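Long-range contacts in amine oxidase (Emericella nidulans, PDB 3PGB), which probably oxidises primary amines, using a copper ion and a topaquinone cofactor carried by each subunit: residues L386-A391 and S398-D403; I551-V556 and G577-H582. All coordinates share one frame; numbering follows the deposited sequence.

In the fold
Interactions 1 and 2 illustrate how a succession of strand pairings can connect distant sites: their centres lie 34 Å apart and their nearest atoms about 22 Å apart. Strand 374-389 of interaction 1 pairs with strand 532-542, which pairs with strand 686-698, and this in turn pairs with strand 548-562 of interaction 2. The two intervening strands carry the copper ligands H532, H534 and H698, and calcium ligands including D541 and L688. Interaction 1 belongs to the active site: it holds D403, the probable proton acceptor, and the Y389 side chain is about 6 Å from copper. Interaction 2 is peripheral, the side chain of I551 lying about 9 Å from calcium. Both contacts touch the second subunit.

Interaction 1: residues L386-A391 and S398-D403; sequences LAHYAA and SVAYLD
A387 and Y401 form an antiparallel hydrogen-bonded pair whose two bonds are unequal in shape. A387 N donates to Y401 O at 3.0 Å with an N-H...O angle of 162°. Y401 N reaches A387 O over the same 3.0 Å, but from above the carbonyl plane and with its N-H bent to 139°. A third bond, Y389 N to V399 O, spans 2.9 Å and is almost straight. Each carbonyl of the A387-Y401 pair receives a CA-H contact, Y401 O from L386 and A387 O from A400.

Chi1 of -69° sets CG of Y389 anti to the carbonyl carbon. The side chain lies alongside V399, pointing the same way, with Y389 CD1 3.3 Å from V399 CG1. Its OH bonds O4 of the topaquinone at position 484. H388 lays one ring face over A400 CB; its ND1 donates to Y389 O at 3.1 Å, and its NE2 pairs with S632 OG. Y401 OH is met by Q509 NE2.

The other edge of strand 386-389 bonds V535 and D533. In this buried contact the polar ends of H388, Y389 and Y401 are all satisfied, and the tyrosine that touches the cofactor springs from firmly bonded backbone, consistent with a role in positioning the quinone.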
ATOM      1  N   LEU A 386      -7.404  11.245 -15.656  1.00 13.44           N
ATOM      2  CA  LEU A 386      -8.632  10.848 -16.325  1.00 13.34           C
ATOM      3  C   LEU A 386      -9.682  10.460 -15.292  1.00 13.64           C
ATOM      4  O   LEU A 386      -9.370   9.779 -14.313  1.00 13.54           O
ATOM      5  CB  LEU A 386      -8.365   9.687 -17.291  1.00 13.19           C
ATOM      6  CG  LEU A 386      -9.560   8.995 -17.951  1.00 12.26           C
ATOM      7  CD1 LEU A 386     -10.498  10.001 -18.578  1.00 12.64           C
ATOM      8  CD2 LEU A 386      -9.084   7.997 -18.979  1.00 11.35           C
ATOM      9  N   ALA A 387     -10.915  10.920 -15.508  1.00 13.83           N
ATOM     10  CA  ALA A 387     -12.076  10.460 -14.754  1.00 13.99           C
ATOM     11  C   ALA A 387     -13.119   9.973 -15.754  1.00 14.20           C
ATOM     12  O   ALA A 387     -13.957  10.751 -16.231  1.00 14.12           O
ATOM     13  CB  ALA A 387     -12.638  11.578 -13.901  1.00 14.10           C
ATOM     14  N   HIS A 388     -13.049   8.681 -16.072  1.00 14.32           N
ATOM     15  CA  HIS A 388     -13.898   8.074 -17.094  1.00 14.28           C
ATOM     16  C   HIS A 388     -15.091   7.397 -16.436  1.00 14.18           C
ATOM     17  O   HIS A 388     -14.925   6.451 -15.680  1.00 14.31           O
ATOM     18  CB  HIS A 388     -13.092   7.048 -17.887  1.00 14.22           C
ATOM     19  CG  HIS A 388     -13.685   6.710 -19.218  1.00 14.69           C
ATOM     20  ND1 HIS A 388     -14.949   6.178 -19.358  1.00 14.29           N
ATOM     21  CD2 HIS A 388     -13.178   6.815 -20.468  1.00 15.11           C
ATOM     22  CE1 HIS A 388     -15.199   5.979 -20.639  1.00 15.11           C
ATOM     23  NE2 HIS A 388     -14.140   6.356 -21.334  1.00 16.01           N
ATOM     24  N   TYR A 389     -16.289   7.887 -16.734  1.00 14.14           N
ATOM     25  CA  TYR A 389     -17.523   7.357 -16.148  1.00 14.01           C
ATOM     26  C   TYR A 389     -18.264   6.400 -17.091  1.00 14.30           C
ATOM     27  O   TYR A 389     -17.889   6.220 -18.249  1.00 13.89           O
ATOM     28  CB  TYR A 389     -18.449   8.509 -15.757  1.00 13.77           C
ATOM     29  CG  TYR A 389     -17.932   9.314 -14.600  1.00 13.02           C
ATOM     30  CD1 TYR A 389     -16.890  10.224 -14.769  1.00 11.73           C
ATOM     31  CD2 TYR A 389     -18.479   9.168 -13.335  1.00 10.98           C
ATOM     32  CE1 TYR A 389     -16.412  10.956 -13.702  1.00 10.87           C
ATOM     33  CE2 TYR A 389     -18.007   9.894 -12.271  1.00 10.65           C
ATOM     34  CZ  TYR A 389     -16.974  10.783 -12.456  1.00 10.52           C
ATOM     35  OH  TYR A 389     -16.517  11.506 -11.379  1.00 11.22           O
ATOM     36  N   ALA A 390     -19.314   5.782 -16.555  1.00 14.86           N
ATOM     37  CA  ALA A 390     -20.214   4.925 -17.321  1.00 15.21           C
ATOM     38  C   ALA A 390     -21.549   4.915 -16.605  1.00 15.67           C
ATOM     39  O   ALA A 390     -21.593   5.059 -15.379  1.00 16.13           O
ATOM     40  CB  ALA A 390     -19.661   3.515 -17.427  1.00 15.24           C
ATOM     41  N   ALA A 391     -22.632   4.754 -17.362  1.00 15.90           N
ATOM     42  CA  ALA A 391     -23.974   4.752 -16.787  1.00 15.99           C
ATOM     43  C   ALA A 391     -25.015   4.372 -17.828  1.00 16.31           C
ATOM     44  O   ALA A 391     -24.716   4.299 -19.016  1.00 16.14           O
ATOM     45  CB  ALA A 391     -24.297   6.113 -16.196  1.00 15.95           C
ATOM     46  N   SER A 398     -21.230   9.639 -20.842  1.00 17.24           N
ATOM     47  CA  SER A 398     -20.356  10.400 -21.727  1.00 17.10           C
ATOM     48  C   SER A 398     -19.214  11.117 -21.025  1.00 17.02           C
ATOM     49  O   SER A 398     -18.310  11.601 -21.696  1.00 17.46           O
ATOM     50  CB  SER A 398     -21.180  11.433 -22.494  1.00 17.14           C
ATOM     51  OG  SER A 398     -22.211  10.813 -23.248  1.00 16.78           O
ATOM     52  N   VAL A 399     -19.245  11.219 -19.696  1.00 16.76           N
ATOM     53  CA  VAL A 399     -18.195  11.959 -18.989  1.00 16.43           C
ATOM     54  C   VAL A 399     -16.858  11.214 -19.031  1.00 16.19           C
ATOM     55  O   VAL A 399     -16.763  10.046 -18.650  1.00 16.22           O
ATOM     56  CB  VAL A 399     -18.559  12.278 -17.520  1.00 16.42           C
ATOM     57  CG1 VAL A 399     -17.353  12.841 -16.791  1.00 16.35           C
ATOM     58  CG2 VAL A 399     -19.697  13.273 -17.454  1.00 16.49           C
ATOM     59  N   ALA A 400     -15.840  11.903 -19.531  1.00 15.96           N
ATOM     60  CA  ALA A 400     -14.466  11.426 -19.486  1.00 15.69           C
ATOM     61  C   ALA A 400     -13.564  12.638 -19.261  1.00 15.49           C
ATOM     62  O   ALA A 400     -12.954  13.152 -20.193  1.00 15.12           O
ATOM     63  CB  ALA A 400     -14.108  10.698 -20.768  1.00 15.55           C
ATOM     64  N   TYR A 401     -13.515  13.099 -18.012  1.00 15.53           N
ATOM     65  CA  TYR A 401     -12.746  14.287 -17.653  1.00 15.57           C
ATOM     66  C   TYR A 401     -11.255  14.084 -17.893  1.00 15.66           C
ATOM     67  O   TYR A 401     -10.693  13.046 -17.554  1.00 15.67           O
ATOM     68  CB  TYR A 401     -12.956  14.673 -16.178  1.00 15.47           C
ATOM     69  CG  TYR A 401     -14.333  15.204 -15.849  1.00 15.20           C
ATOM     70  CD1 TYR A 401     -14.843  16.314 -16.503  1.00 15.53           C
ATOM     71  CD2 TYR A 401     -15.113  14.610 -14.870  1.00 14.96           C
ATOM     72  CE1 TYR A 401     -16.091  16.802 -16.210  1.00 15.35           C
ATOM     73  CE2 TYR A 401     -16.368  15.094 -14.568  1.00 15.21           C
ATOM     74  CZ  TYR A 401     -16.851  16.195 -15.245  1.00 15.58           C
ATOM     75  OH  TYR A 401     -18.100  16.703 -14.966  1.00 16.78           O
ATOM     76  N   LEU A 402     -10.639  15.092 -18.498  1.00 15.94           N
ATOM     77  CA  LEU A 402      -9.202  15.196 -18.608  1.00 16.27           C
ATOM     78  C   LEU A 402      -8.849  16.496 -17.900  1.00 16.64           C
ATOM     79  O   LEU A 402      -9.045  17.582 -18.446  1.00 16.95           O
ATOM     80  CB  LEU A 402      -8.779  15.199 -20.077  1.00 16.16           C
ATOM     81  CG  LEU A 402      -9.031  13.871 -20.813  1.00 16.10           C
ATOM     82  CD1 LEU A 402      -8.983  14.050 -22.323  1.00 15.15           C
ATOM     83  CD2 LEU A 402      -8.040  12.790 -20.362  1.00 14.85           C
ATOM     84  N   ASP A 403      -8.344  16.372 -16.674  1.00 16.94           N
ATOM     85  CA  ASP A 403      -8.315  17.491 -15.724  1.00 17.10           C
ATOM     86  C   ASP A 403      -7.370  18.650 -16.045  1.00 17.08           C
ATOM     87  O   ASP A 403      -7.561  19.748 -15.531  1.00 16.76           O
ATOM     88  CB  ASP A 403      -8.022  16.976 -14.309  1.00 17.27           C
ATOM     89  CG  ASP A 403      -9.249  16.403 -13.629  1.00 17.62           C
ATOM     90  OD1 ASP A 403     -10.367  16.918 -13.863  1.00 18.13           O
ATOM     91  OD2 ASP A 403      -9.090  15.443 -12.845  1.00 18.58           O
TER

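Interaction 2: residues I551-V556 and G577-H582; sequences IELVSV and GRSFIH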
ATOM      1  N   ILE A 551      15.197  -1.297 -20.111  1.00 14.04           N
ATOM      2  CA  ILE A 551      14.207  -1.901 -19.228  1.00 13.94           C
ATOM      3  C   ILE A 551      14.425  -3.405 -19.188  1.00 14.17           C
ATOM      4  O   ILE A 551      14.473  -4.045 -20.231  1.00 14.20           O
ATOM      5  CB  ILE A 551      12.766  -1.638 -19.693  1.00 13.74           C
ATOM      6  CG1 ILE A 551      12.445  -0.138 -19.651  1.00 13.54           C
ATOM      7  CG2 ILE A 551      11.788  -2.428 -18.841  1.00 13.26           C
ATOM      8  CD1 ILE A 551      12.715   0.533 -18.325  1.00 12.91           C
ATOM      9  N   GLU A 552      14.575  -3.962 -17.990  1.00 14.42           N
ATOM     10  CA  GLU A 552      14.700  -5.404 -17.830  1.00 14.49           C
ATOM     11  C   GLU A 552      13.494  -5.904 -17.063  1.00 14.62           C
ATOM     12  O   GLU A 552      13.104  -5.307 -16.058  1.00 14.36           O
ATOM     13  CB  GLU A 552      15.976  -5.787 -17.085  1.00 14.40           C
ATOM     14  CG  GLU A 552      16.224  -7.299 -17.075  1.00 14.91           C
ATOM     15  CD  GLU A 552      17.510  -7.703 -16.374  1.00 16.01           C
ATOM     16  OE1 GLU A 552      18.012  -8.822 -16.632  1.00 17.09           O
ATOM     17  OE2 GLU A 552      18.026  -6.910 -15.563  1.00 17.25           O
ATOM     18  N   LEU A 553      12.905  -6.989 -17.557  1.00 14.75           N
ATOM     19  CA  LEU A 553      11.818  -7.668 -16.869  1.00 14.97           C
ATOM     20  C   LEU A 553      12.408  -8.895 -16.204  1.00 15.33           C
ATOM     21  O   LEU A 553      12.998  -9.749 -16.872  1.00 15.54           O
ATOM     22  CB  LEU A 553      10.708  -8.069 -17.844  1.00 14.70           C
ATOM     23  CG  LEU A 553      10.131  -6.939 -18.703  1.00 14.18           C
ATOM     24  CD1 LEU A 553       9.120  -7.487 -19.707  1.00 13.56           C
ATOM     25  CD2 LEU A 553       9.506  -5.864 -17.829  1.00 12.83           C
ATOM     26  N   VAL A 554      12.293  -8.953 -14.884  1.00 15.64           N
ATOM     27  CA  VAL A 554      12.756 -10.091 -14.127  1.00 15.85           C
ATOM     28  C   VAL A 554      11.525 -10.714 -13.538  1.00 16.49           C
ATOM     29  O   VAL A 554      10.825 -10.091 -12.736  1.00 16.61           O
ATOM     30  CB  VAL A 554      13.718  -9.698 -13.011  1.00 15.88           C
ATOM     31  CG1 VAL A 554      14.109 -10.931 -12.194  1.00 15.50           C
ATOM     32  CG2 VAL A 554      14.939  -9.030 -13.598  1.00 15.95           C
ATOM     33  N   SER A 555      11.276 -11.956 -13.939  1.00 16.92           N
ATOM     34  CA  SER A 555      10.029 -12.619 -13.654  1.00 17.03           C
ATOM     35  C   SER A 555      10.290 -13.858 -12.808  1.00 16.80           C
ATOM     36  O   SER A 555      11.310 -14.517 -12.970  1.00 16.59           O
ATOM     37  CB  SER A 555       9.362 -12.992 -14.979  1.00 17.19           C
ATOM     38  OG  SER A 555       8.069 -12.423 -15.060  1.00 18.57           O
ATOM     39  N   VAL A 556       9.369 -14.159 -11.900  1.00 16.93           N
ATOM     40  CA  VAL A 556       9.426 -15.392 -11.121  1.00 17.08           C
ATOM     41  C   VAL A 556       8.360 -16.309 -11.695  1.00 17.28           C
ATOM     42  O   VAL A 556       7.178 -15.980 -11.650  1.00 17.68           O
ATOM     43  CB  VAL A 556       9.173 -15.136  -9.617  1.00 17.01           C
ATOM     44  CG1 VAL A 556       9.246 -16.428  -8.835  1.00 16.46           C
ATOM     45  CG2 VAL A 556      10.183 -14.140  -9.077  1.00 16.47           C
ATOM     46  N   GLY A 577      13.027 -15.569 -14.859  1.00 21.17           N
ATOM     47  CA  GLY A 577      12.988 -15.385 -16.304  1.00 21.38           C
ATOM     48  C   GLY A 577      13.386 -13.965 -16.654  1.00 21.49           C
ATOM     49  O   GLY A 577      12.682 -13.024 -16.299  1.00 21.59           O
ATOM     50  N   ARG A 578      14.509 -13.805 -17.352  1.00 21.69           N
ATOM     51  CA  ARG A 578      15.027 -12.475 -17.674  1.00 21.98           C
ATOM     52  C   ARG A 578      14.941 -12.134 -19.151  1.00 22.05           C
ATOM     53  O   ARG A 578      15.255 -12.960 -20.006  1.00 22.20           O
ATOM     54  CB  ARG A 578      16.471 -12.346 -17.228  1.00 21.94           C
ATOM     55  CG  ARG A 578      16.666 -12.679 -15.781  1.00 22.56           C
ATOM     56  CD  ARG A 578      17.788 -11.878 -15.197  1.00 23.78           C
ATOM     57  NE  ARG A 578      18.455 -12.599 -14.130  1.00 25.29           N
ATOM     58  CZ  ARG A 578      19.533 -12.154 -13.502  1.00 27.30           C
ATOM     59  NH1 ARG A 578      20.059 -10.969 -13.825  1.00 27.75           N
ATOM     60  NH2 ARG A 578      20.084 -12.894 -12.544  1.00 27.83           N
ATOM     61  N   SER A 579      14.532 -10.901 -19.432  1.00 22.10           N
ATOM     62  CA  SER A 579      14.461 -10.392 -20.791  1.00 22.19           C
ATOM     63  C   SER A 579      14.561  -8.877 -20.770  1.00 22.30           C
ATOM     64  O   SER A 579      14.082  -8.233 -19.834  1.00 22.60           O
ATOM     65  CB  SER A 579      13.141 -10.808 -21.450  1.00 22.25           C
ATOM     66  OG  SER A 579      12.035 -10.136 -20.866  1.00 22.24           O
ATOM     67  N   PHE A 580      15.177  -8.312 -21.804  1.00 22.22           N
ATOM     68  CA  PHE A 580      15.225  -6.867 -21.976  1.00 22.20           C
ATOM     69  C   PHE A 580      14.176  -6.445 -22.994  1.00 22.10           C
ATOM     70  O   PHE A 580      13.977  -7.132 -23.993  1.00 22.30           O
ATOM     71  CB  PHE A 580      16.603  -6.436 -22.472  1.00 22.25           C
ATOM     72  CG  PHE A 580      17.717  -6.721 -21.508  1.00 22.65           C
ATOM     73  CD1 PHE A 580      17.902  -5.925 -20.384  1.00 23.28           C
ATOM     74  CD2 PHE A 580      18.598  -7.770 -21.734  1.00 23.52           C
ATOM     75  CE1 PHE A 580      18.943  -6.177 -19.490  1.00 23.75           C
ATOM     76  CE2 PHE A 580      19.644  -8.032 -20.847  1.00 23.97           C
ATOM     77  CZ  PHE A 580      19.816  -7.233 -19.721  1.00 24.04           C
ATOM     78  N   ILE A 581      13.499  -5.329 -22.745  1.00 22.05           N
ATOM     79  CA  ILE A 581      12.634  -4.731 -23.758  1.00 22.08           C
ATOM     80  C   ILE A 581      13.543  -4.149 -24.835  1.00 22.37           C
ATOM     81  O   ILE A 581      14.388  -3.309 -24.547  1.00 22.49           O
ATOM     82  CB  ILE A 581      11.717  -3.641 -23.172  1.00 21.97           C
ATOM     83  CG1 ILE A 581      10.671  -4.277 -22.256  1.00 21.72           C
ATOM     84  CG2 ILE A 581      11.022  -2.860 -24.286  1.00 22.00           C
ATOM     85  CD1 ILE A 581       9.709  -3.285 -21.635  1.00 21.44           C
ATOM     86  N   HIS A 582      13.392  -4.622 -26.066  1.00 22.87           N
ATOM     87  CA  HIS A 582      14.296  -4.238 -27.153  1.00 23.32           C
ATOM     88  C   HIS A 582      13.830  -3.003 -27.906  1.00 23.33           C
ATOM     89  O   HIS A 582      14.648  -2.246 -28.434  1.00 23.29           O
ATOM     90  CB  HIS A 582      14.434  -5.379 -28.157  1.00 23.53           C
ATOM     91  CG  HIS A 582      15.068  -6.605 -27.590  1.00 24.97           C
ATOM     92  ND1 HIS A 582      16.364  -6.619 -27.118  1.00 26.01           N
ATOM     93  CD2 HIS A 582      14.594  -7.862 -27.431  1.00 26.51           C
ATOM     94  CE1 HIS A 582      16.658  -7.832 -26.686  1.00 26.84           C
ATOM     95  NE2 HIS A 582      15.601  -8.605 -26.865  1.00 27.41           N
TER
HETATM   96  O   HOH W   1      14.584  -1.422 -22.830  1.00 15.23           O
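The F580 ring has I551 O at its edge, near the ring plane, while E552 approaches obliquely. The E552 carboxylate is turned only 17° from the plane of that ring, its CD 3.8 Å from F580 CE1. The H582 ring has F580 O over the centre of one face, 3.5 Å above its plane. CG of E552 is anti to its backbone N (chi1 -172°), and the extended chain lies against F580 CE1 and brings OE1 to 3.4 Å from R578 CD. E552 OE1 is at the guanidinium edge but 4.1 Å from R578 NH1, too far for a salt bridge; NH1 forms one with E612.

On the other face, L553 CB packs at 3.9 Å from S579 OG. Beyond, I551 and I581 lie side by side, I551 CG2 3.6 Å from I581 CD1.

Five backbone hydrogen bonds join the antiparallel strands, and a water extends the ladder, accepting from I551 N and donating to I581 O.

Strand 551-556 is inner: its other edge bonds H600 and Q598 of strand 597-603 and Q596 just before it, while I551 packs on L688 and V690 of strand 686-698. V554 and R578 meet Y521 and G520 of the second subunit, consistent with the hairpin arms bridging copper amine oxidase dimers.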